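Local coordinates for quinone oxidoreductase (Escherichia coli, PDB 1QOR) that catalyses the one-electron reduction of quinones to semiquinones with NADPH as the electron donor, working as a homodimer of the zinc-containing alcohol dehydrogenase family, at the NADPH dihydro-nicotinamide-adenine-dinucleotide phosphate site. Coordinates in Å, arbitrary orientation; residue numbers count along the deposited sequence, not the author numbering.

The NADPH dihydro-nicotinamide-adenine-dinucleotide phosphate site. Residues 42, 46, 123-124, 127, 130, 148, 151-153, 173, 177, 192, 216, 238-239, 241-242, 264-266, 314-315, 317. With NDP (NADPH dihydro-nicotinamide-adenine-dinucleotide phosphate), chain B.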
ATOM      1  N   PHE A  42      12.968   4.078  19.560  1.00 20.70           N
ATOM      2  CA  PHE A  42      11.916   3.170  19.973  1.00 21.12           C
ATOM      3  C   PHE A  42      12.172   1.734  19.483  1.00 21.33           C
ATOM      4  O   PHE A  42      11.852   0.789  20.190  1.00 22.65           O
ATOM      5  CB  PHE A  42      10.524   3.687  19.582  1.00 20.22           C
ATOM      6  CG  PHE A  42       9.460   3.334  20.586  1.00 19.95           C
ATOM      7  CD1 PHE A  42       8.872   2.062  20.589  1.00 20.55           C
ATOM      8  CD2 PHE A  42       9.093   4.244  21.562  1.00 18.39           C
ATOM      9  CE1 PHE A  42       7.947   1.715  21.549  1.00 21.59           C
ATOM     10  CE2 PHE A  42       8.161   3.922  22.540  1.00 19.66           C
ATOM     11  CZ  PHE A  42       7.585   2.668  22.550  1.00 21.93           C
ATOM     12  N   TYR A  46      11.803  -2.739  20.765  1.00 20.82           N
ATOM     13  CA  TYR A  46      11.211  -3.866  20.038  1.00 22.91           C
ATOM     14  C   TYR A  46      12.200  -5.073  20.110  1.00 26.18           C
ATOM     15  O   TYR A  46      11.796  -6.256  20.275  1.00 25.66           O
ATOM     16  CB  TYR A  46      10.997  -3.518  18.565  1.00 21.47           C
ATOM     17  CG  TYR A  46      10.080  -2.353  18.275  1.00 22.75           C
ATOM     18  CD1 TYR A  46       9.079  -1.961  19.175  1.00 21.55           C
ATOM     19  CD2 TYR A  46      10.243  -1.604  17.096  1.00 23.56           C
ATOM     20  CE1 TYR A  46       8.269  -0.832  18.907  1.00 23.55           C
ATOM     21  CE2 TYR A  46       9.445  -0.484  16.814  1.00 22.73           C
ATOM     22  CZ  TYR A  46       8.464  -0.096  17.721  1.00 24.59           C
ATOM     23  OH  TYR A  46       7.723   1.044  17.450  1.00 24.45           O
ATOM     24  N   LEU A 123      19.375   9.216  13.143  1.00 19.68           N
ATOM     25  CA  LEU A 123      18.450   8.167  12.716  1.00 18.66           C
ATOM     26  C   LEU A 123      17.048   8.763  12.491  1.00 18.69           C
ATOM     27  O   LEU A 123      16.435   8.540  11.469  1.00 18.14           O
ATOM     28  CB  LEU A 123      18.368   7.051  13.781  1.00 16.30           C
ATOM     29  CG  LEU A 123      17.696   5.735  13.342  1.00 15.95           C
ATOM     30  CD1 LEU A 123      18.242   4.520  14.139  1.00 17.25           C
ATOM     31  CD2 LEU A 123      16.201   5.852  13.533  1.00 15.27           C
ATOM     32  N   LYS A 124      16.550   9.532  13.457  1.00 19.27           N
ATOM     33  CA  LYS A 124      15.228  10.121  13.337  1.00 18.41           C
ATOM     34  C   LYS A 124      15.131  11.157  12.181  1.00 18.97           C
ATOM     35  O   LYS A 124      14.095  11.230  11.480  1.00 19.46           O
ATOM     36  CB  LYS A 124      14.844  10.747  14.672  1.00 19.04           C
ATOM     37  CG  LYS A 124      14.705   9.756  15.827  1.00 20.13           C
ATOM     38  CD  LYS A 124      14.719  10.507  17.191  1.00 19.90           C
ATOM     39  CE  LYS A 124      15.058   9.596  18.398  1.00 21.18           C
ATOM     40  NZ  LYS A 124      16.488   9.029  18.455  1.00 22.79           N
ATOM     41  N   THR A 127      14.970   9.434   8.891  1.00 15.86           N
ATOM     42  CA  THR A 127      13.618   8.917   8.776  1.00 17.28           C
ATOM     43  C   THR A 127      12.657  10.033   8.298  1.00 18.26           C
ATOM     44  O   THR A 127      11.896   9.860   7.341  1.00 16.92           O
ATOM     45  CB  THR A 127      13.134   8.424  10.119  1.00 16.61           C
ATOM     46  OG1 THR A 127      14.049   7.435  10.582  1.00 22.08           O
ATOM     47  CG2 THR A 127      11.750   7.809  10.008  1.00 15.04           C
ATOM     48  N   TYR A 130      13.295  10.706   4.457  1.00 15.78           N
ATOM     49  CA  TYR A 130      12.721   9.835   3.416  1.00 16.60           C
ATOM     50  C   TYR A 130      11.194   9.833   3.486  1.00 16.37           C
ATOM     51  O   TYR A 130      10.514   9.815   2.462  1.00 17.87           O
ATOM     52  CB  TYR A 130      13.318   8.406   3.402  1.00 15.54           C
ATOM     53  CG  TYR A 130      12.680   7.432   4.374  1.00 14.90           C
ATOM     54  CD1 TYR A 130      11.414   6.893   4.142  1.00 14.29           C
ATOM     55  CD2 TYR A 130      13.366   7.019   5.515  1.00 13.71           C
ATOM     56  CE1 TYR A 130      10.854   5.945   5.054  1.00 16.15           C
ATOM     57  CE2 TYR A 130      12.821   6.103   6.407  1.00 14.54           C
ATOM     58  CZ  TYR A 130      11.570   5.560   6.181  1.00 15.55           C
ATOM     59  OH  TYR A 130      11.065   4.627   7.102  1.00 18.68           O
ATOM     60  N   ALA A 148       1.816  11.147  16.966  1.00 14.32           N
ATOM     61  CA  ALA A 148       2.850  11.267  17.998  1.00 15.63           C
ATOM     62  C   ALA A 148       3.835  12.401  17.633  1.00 17.35           C
ATOM     63  O   ALA A 148       5.075  12.214  17.575  1.00 17.09           O
ATOM     64  CB  ALA A 148       3.572   9.874  18.164  1.00 16.26           C
ATOM     65  N   GLY A 151       7.136  13.600  19.787  1.00 20.37           N
ATOM     66  CA  GLY A 151       8.170  12.602  20.060  1.00 17.17           C
ATOM     67  C   GLY A 151       9.470  12.875  19.360  1.00 19.27           C
ATOM     68  O   GLY A 151       9.625  13.915  18.729  1.00 19.51           O
ATOM     69  N   GLY A 152      10.415  11.932  19.450  1.00 20.71           N
ATOM     70  CA  GLY A 152      11.724  12.106  18.826  1.00 17.65           C
ATOM     71  C   GLY A 152      11.597  12.411  17.358  1.00 19.07           C
ATOM     72  O   GLY A 152      12.069  13.445  16.870  1.00 19.13           O
ATOM     73  N   VAL A 153      10.949  11.501  16.636  1.00 17.91           N
ATOM     74  CA  VAL A 153      10.745  11.709  15.225  1.00 17.61           C
ATOM     75  C   VAL A 153       9.738  12.863  15.049  1.00 17.85           C
ATOM     76  O   VAL A 153       9.946  13.733  14.197  1.00 18.13           O
ATOM     77  CB  VAL A 153      10.189  10.415  14.535  1.00 17.36           C
ATOM     78  CG1 VAL A 153       9.738  10.721  13.133  1.00 17.10           C
ATOM     79  CG2 VAL A 153      11.248   9.320  14.485  1.00 15.68           C
ATOM     80  N   GLY A 173      -0.572  12.911  23.015  1.00 23.02           N
ATOM     81  CA  GLY A 173      -1.343  12.398  24.132  1.00 24.26           C
ATOM     82  C   GLY A 173      -1.661  13.346  25.295  1.00 26.59           C
ATOM     83  O   GLY A 173      -2.462  12.993  26.159  1.00 27.29           O
ATOM     84  N   LYS A 177       2.247  18.318  25.437  1.00 23.62           N
ATOM     85  CA  LYS A 177       2.873  17.839  24.207  1.00 23.13           C
ATOM     86  C   LYS A 177       2.289  18.646  23.074  1.00 20.52           C
ATOM     87  O   LYS A 177       3.010  19.074  22.160  1.00 21.91           O
ATOM     88  CB  LYS A 177       2.616  16.343  24.003  1.00 22.63           C
ATOM     89  CG  LYS A 177       3.502  15.510  24.881  1.00 22.74           C
ATOM     90  CD  LYS A 177       3.210  14.034  24.755  1.00 24.01           C
ATOM     91  CE  LYS A 177       4.438  13.252  25.183  1.00 25.99           C
ATOM     92  NZ  LYS A 177       4.233  11.803  25.112  1.00 26.58           N
ATOM     93  N   TYR A 192      -5.258  12.906  20.692  1.00 25.76           N
ATOM     94  CA  TYR A 192      -5.995  11.665  20.437  1.00 26.37           C
ATOM     95  C   TYR A 192      -6.413  10.834  21.646  1.00 29.28           C
ATOM     96  O   TYR A 192      -7.011   9.778  21.485  1.00 32.36           O
ATOM     97  CB  TYR A 192      -5.331  10.785  19.369  1.00 24.72           C
ATOM     98  CG  TYR A 192      -3.905  10.314  19.629  1.00 24.87           C
ATOM     99  CD1 TYR A 192      -3.274  10.494  20.867  1.00 22.80           C
ATOM    100  CD2 TYR A 192      -3.170   9.702  18.599  1.00 26.14           C
ATOM    101  CE1 TYR A 192      -1.955  10.090  21.062  1.00 22.39           C
ATOM    102  CE2 TYR A 192      -1.859   9.290  18.790  1.00 24.42           C
ATOM    103  CZ  TYR A 192      -1.254   9.497  20.019  1.00 23.98           C
ATOM    104  OH  TYR A 192       0.090   9.191  20.155  1.00 25.40           O
ATOM    105  N   SER A 216       2.949   6.164  13.300  1.00 17.30           N
ATOM    106  CA  SER A 216       3.937   5.339  13.943  1.00 17.76           C
ATOM    107  C   SER A 216       3.379   4.689  15.154  1.00 18.43           C
ATOM    108  O   SER A 216       4.080   3.921  15.825  1.00 17.86           O
ATOM    109  CB  SER A 216       5.178   6.150  14.324  1.00 17.40           C
ATOM    110  OG  SER A 216       4.880   7.174  15.252  1.00 19.03           O
ATOM    111  N   PHE A 238       4.605   3.234   9.973  1.00 18.98           N
ATOM    112  CA  PHE A 238       6.052   3.155  10.130  1.00 16.07           C
ATOM    113  C   PHE A 238       6.530   2.971  11.545  1.00 16.89           C
ATOM    114  O   PHE A 238       7.696   3.204  11.833  1.00 18.24           O
ATOM    115  CB  PHE A 238       6.723   4.381   9.445  1.00 15.72           C
ATOM    116  CG  PHE A 238       6.617   5.687  10.222  1.00 15.72           C
ATOM    117  CD1 PHE A 238       5.481   6.479  10.125  1.00 16.56           C
ATOM    118  CD2 PHE A 238       7.687   6.129  11.013  1.00 17.21           C
ATOM    119  CE1 PHE A 238       5.392   7.701  10.794  1.00 18.43           C
ATOM    120  CE2 PHE A 238       7.629   7.341  11.701  1.00 20.49           C
ATOM    121  CZ  PHE A 238       6.476   8.141  11.594  1.00 20.46           C
ATOM    122  N   GLY A 239       5.634   2.556  12.429  1.00 17.14           N
ATOM    123  CA  GLY A 239       6.005   2.336  13.814  1.00 16.98           C
ATOM    124  C   GLY A 239       5.034   1.343  14.449  1.00 19.09           C
ATOM    125  O   GLY A 239       4.008   1.013  13.861  1.00 17.39           O
ATOM    126  N   SER A 241       4.479   1.623  18.102  1.00 21.08           N
ATOM    127  CA  SER A 241       4.537   2.106  19.479  1.00 19.57           C
ATOM    128  C   SER A 241       3.522   1.500  20.407  1.00 22.09           C
ATOM    129  O   SER A 241       3.844   1.172  21.554  1.00 23.47           O
ATOM    130  CB  SER A 241       4.465   3.611  19.536  1.00 19.26           C
ATOM    131  OG  SER A 241       5.565   4.174  18.828  1.00 22.42           O
ATOM    132  N   SER A 242       2.288   1.354  19.939  1.00 20.59           N
ATOM    133  CA  SER A 242       1.265   0.746  20.776  1.00 20.22           C
ATOM    134  C   SER A 242       1.125  -0.747  20.418  1.00 20.96           C
ATOM    135  O   SER A 242       0.249  -1.416  20.945  1.00 23.82           O
ATOM    136  CB  SER A 242      -0.085   1.439  20.557  1.00 16.78           C
ATOM    137  OG  SER A 242      -0.601   1.216  19.250  1.00 18.04           O
ATOM    138  N   PRO A 264       7.313   1.088   5.626  1.00 19.76           N
ATOM    139  CA  PRO A 264       8.745   1.309   5.383  1.00 19.60           C
ATOM    140  C   PRO A 264       9.677   1.229   6.600  1.00 19.54           C
ATOM    141  O   PRO A 264       9.248   1.282   7.762  1.00 17.79           O
ATOM    142  CB  PRO A 264       8.750   2.723   4.791  1.00 17.67           C
ATOM    143  CG  PRO A 264       7.742   3.412   5.684  1.00 18.03           C
ATOM    144  CD  PRO A 264       6.618   2.381   5.853  1.00 18.87           C
ATOM    145  N   SER A 265      10.965   1.099   6.298  1.00 20.23           N
ATOM    146  CA  SER A 265      12.000   1.071   7.311  1.00 21.03           C
ATOM    147  C   SER A 265      13.157   1.846   6.682  1.00 21.40           C
ATOM    148  O   SER A 265      13.186   2.073   5.465  1.00 19.75           O
ATOM    149  CB  SER A 265      12.409  -0.367   7.683  1.00 19.37           C
ATOM    150  OG  SER A 265      13.196  -0.930   6.657  1.00 22.62           O
ATOM    151  N   LEU A 266      14.068   2.310   7.527  1.00 23.71           N
ATOM    152  CA  LEU A 266      15.242   3.050   7.085  1.00 24.92           C
ATOM    153  C   LEU A 266      16.076   2.249   6.085  1.00 27.39           C
ATOM    154  O   LEU A 266      16.620   2.833   5.114  1.00 30.28           O
ATOM    155  CB  LEU A 266      16.122   3.378   8.289  1.00 25.25           C
ATOM    156  CG  LEU A 266      16.521   4.832   8.516  1.00 27.06           C
ATOM    157  CD1 LEU A 266      17.838   4.857   9.263  1.00 28.45           C
ATOM    158  CD2 LEU A 266      16.670   5.573   7.223  1.00 27.43           C
ATOM    159  N   LEU A 314      11.031   6.117  28.438  1.00 27.77           N
ATOM    160  CA  LEU A 314      10.585   6.202  27.053  1.00 27.52           C
ATOM    161  C   LEU A 314       9.260   5.504  26.874  1.00 27.58           C
ATOM    162  O   LEU A 314       8.307   6.095  26.364  1.00 27.90           O
ATOM    163  CB  LEU A 314      11.617   5.580  26.110  1.00 26.94           C
ATOM    164  CG  LEU A 314      11.239   5.494  24.644  1.00 26.85           C
ATOM    165  CD1 LEU A 314      11.169   6.899  24.058  1.00 26.87           C
ATOM    166  CD2 LEU A 314      12.276   4.639  23.892  1.00 26.56           C
ATOM    167  N   GLU A 315       9.158   4.287  27.390  1.00 24.98           N
ATOM    168  CA  GLU A 315       7.937   3.509  27.229  1.00 27.29           C
ATOM    169  C   GLU A 315       6.725   4.053  27.962  1.00 28.41           C
ATOM    170  O   GLU A 315       5.575   3.770  27.560  1.00 28.75           O
ATOM    171  CB  GLU A 315       8.171   2.065  27.653  1.00 26.77           C
ATOM    172  CG  GLU A 315       9.019   1.291  26.675  1.00 33.10           C
ATOM    173  CD  GLU A 315       9.133  -0.182  27.035  1.00 36.11           C
ATOM    174  OE1 GLU A 315       8.758  -0.566  28.160  1.00 40.83           O
ATOM    175  OE2 GLU A 315       9.568  -0.975  26.182  1.00 37.88           O
ATOM    176  N   ARG A 317       5.738   6.974  27.974  1.00 25.22           N
ATOM    177  CA  ARG A 317       5.175   8.086  27.207  1.00 25.69           C
ATOM    178  C   ARG A 317       5.445   9.451  27.850  1.00 27.47           C
ATOM    179  O   ARG A 317       4.881  10.475  27.432  1.00 27.99           O
ATOM    180  CB  ARG A 317       3.659   7.883  26.985  1.00 24.04           C
ATOM    181  CG  ARG A 317       3.309   6.499  26.395  1.00 23.03           C
ATOM    182  CD  ARG A 317       1.796   6.248  26.323  1.00 21.56           C
ATOM    183  NE  ARG A 317       1.176   7.117  25.341  1.00 22.77           N
ATOM    184  CZ  ARG A 317      -0.036   6.953  24.829  1.00 22.67           C
ATOM    185  NH1 ARG A 317      -0.779   5.942  25.214  1.00 23.61           N
ATOM    186  NH2 ARG A 317      -0.478   7.768  23.885  1.00 20.29           N
TER
HETATM  187  PA  NDP B 350       8.965   8.673  20.438  1.00 20.74           P
HETATM  188  O1A NDP B 350       9.960   9.526  21.138  1.00 20.09           O
HETATM  189  O2A NDP B 350       8.096   9.298  19.406  1.00 21.04           O
HETATM  190  O5B NDP B 350       8.115   7.868  21.455  1.00 17.48           O
HETATM  191  C5B NDP B 350       6.953   7.166  21.101  1.00 19.51           C
HETATM  192  C4B NDP B 350       5.767   8.057  21.321  1.00 21.72           C
HETATM  193  O4B NDP B 350       4.730   7.330  20.675  1.00 23.60           O
HETATM  194  C3B NDP B 350       5.286   8.249  22.766  1.00 23.09           C
HETATM  195  O3B NDP B 350       6.032   9.329  23.387  1.00 20.88           O
HETATM  196  C2B NDP B 350       3.781   8.387  22.595  1.00 22.16           C
HETATM  197  O2B NDP B 350       3.475   9.770  22.477  1.00 23.51           O
HETATM  198  C1B NDP B 350       3.462   7.577  21.263  1.00 22.07           C
HETATM  199  N9A NDP B 350       2.654   6.431  21.712  1.00 22.32           N
HETATM  200  C8A NDP B 350       1.374   6.178  21.435  1.00 21.15           C
HETATM  201  N7A NDP B 350       0.985   5.064  22.067  1.00 20.68           N
HETATM  202  C5A NDP B 350       2.052   4.663  22.721  1.00 21.42           C
HETATM  203  C6A NDP B 350       2.109   3.550  23.551  1.00 21.51           C
HETATM  204  N6A NDP B 350       1.070   2.752  23.765  1.00 20.06           N
HETATM  205  N1A NDP B 350       3.286   3.330  24.139  1.00 21.55           N
HETATM  206  C2A NDP B 350       4.371   4.131  23.952  1.00 23.54           C
HETATM  207  N3A NDP B 350       4.301   5.201  23.157  1.00 23.95           N
HETATM  208  C4A NDP B 350       3.121   5.487  22.532  1.00 22.23           C
HETATM  209  O3  NDP B 350       9.885   7.615  19.687  1.00 20.67           O
HETATM  210  PN  NDP B 350      10.889   7.650  18.468  1.00 21.45           P
HETATM  211  O1N NDP B 350      11.043   9.036  17.896  1.00 21.22           O
HETATM  212  O2N NDP B 350      12.128   6.871  18.847  1.00 20.88           O
HETATM  213  O5D NDP B 350      10.025   6.724  17.415  1.00 22.09           O
HETATM  214  C5D NDP B 350       8.704   7.008  16.977  1.00 20.51           C
HETATM  215  C4D NDP B 350       8.139   5.866  16.199  1.00 22.98           C
HETATM  216  O4D NDP B 350       8.789   5.765  14.912  1.00 22.60           O
HETATM  217  C3D NDP B 350       8.315   4.515  16.881  1.00 23.60           C
HETATM  218  O3D NDP B 350       7.129   3.729  16.723  1.00 22.73           O
HETATM  219  C2D NDP B 350       9.503   3.922  16.092  1.00 22.12           C
HETATM  220  O2D NDP B 350       9.534   2.519  16.173  1.00 23.76           O
HETATM  221  C1D NDP B 350       9.239   4.370  14.684  1.00 22.21           C
HETATM  222  N1N NDP B 350      10.357   4.598  13.728  1.00 19.20           N
HETATM  223  C2N NDP B 350      10.282   4.067  12.464  1.00 14.72           C
HETATM  224  C3N NDP B 350      11.327   4.301  11.589  1.00 18.38           C
HETATM  225  C7N NDP B 350      11.279   3.768  10.163  1.00 18.85           C
HETATM  226  O7N NDP B 350      12.179   4.007   9.366  1.00 18.10           O
HETATM  227  N7N NDP B 350      10.210   3.054   9.878  1.00 19.60           N
HETATM  228  C4N NDP B 350      12.429   5.057  11.954  1.00 18.79           C
HETATM  229  C5N NDP B 350      12.486   5.594  13.246  1.00 19.64           C
HETATM  230  C6N NDP B 350      11.445   5.348  14.125  1.00 19.02           C
HETATM  231  P2B NDP B 350       1.995  10.365  22.955  1.00 24.17           P
HETATM  232  O1X NDP B 350       1.969  11.748  22.432  1.00 24.60           O
HETATM  233  O2X NDP B 350       0.995   9.493  22.325  1.00 26.23           O
HETATM  234  O3X NDP B 350       2.037  10.243  24.425  1.00 25.09           O
HETATM  235  O   HOH W   1       7.295  10.663  17.336  0.99 15.62           O
HETATM  236  O   HOH W   2       5.964  12.024  22.823  1.00 21.77           O
HETATM  237  O   HOH W   3       7.813   8.434  25.311  1.00 22.85           O
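NADPH lies extended and almost wholly buried in the cofactor cleft, its adenosine end on the Rossmann-type nucleotide-binding fold. The 2'-phosphate, the mark of NADPH over NADH, is held from several directions. Lys177, extended beyond CG, brings NZ to 2.8 Å from phosphate oxygen O3X in a salt bridge, and the same NZ donates to Arg317 O. Arg317 NH2 pairs with O2X at 2.8 Å, while the backbone N of Gly173 donates to O1X. A bend at chi3 (68°) folds the arginine over the adenine: CG covers the six-membered ring, NE the five-membered one, and the guanidinium lies face-on above N7A. Ser241 CB approaches adenine C4A, and the ring of Phe42 reaches along C5B to C2A. At the pyrophosphate, the Rossmann glycine loop, running through Gly151 into helix 152-164, supplies Gly152 N to O1A in a nearly straight bond (173° at H) and Val153 N to O1N; this helix end would favour the negative charge. Phe42 N, at the start of helix 42-49, donates to O2N. A water joins O2A to Ala148 O. On the nicotinamide ribose, Tyr46 OH bridges both hydroxyls, 2.7 Å from O2D and 2.8 Å from O3D, and Ser241 OG also bonds O3D. The carboxamide is fixed at both branches: N7N donates to Pro264 O and, on an in-plane lone pair, to Phe238 O, whereas Tyr130 OH donates to O7N at 2.6 Å, the acceptor lying in the plane of the phenol ring. Both branches of Thr127 approach the hydride-bearing C4N, CG2 at 3.4 Å and OG1 at 3.2 Å; OG1, anti to the carbonyl carbon (chi1 -57°), gives its hydrogen to Leu123 O from above that carbonyl plane.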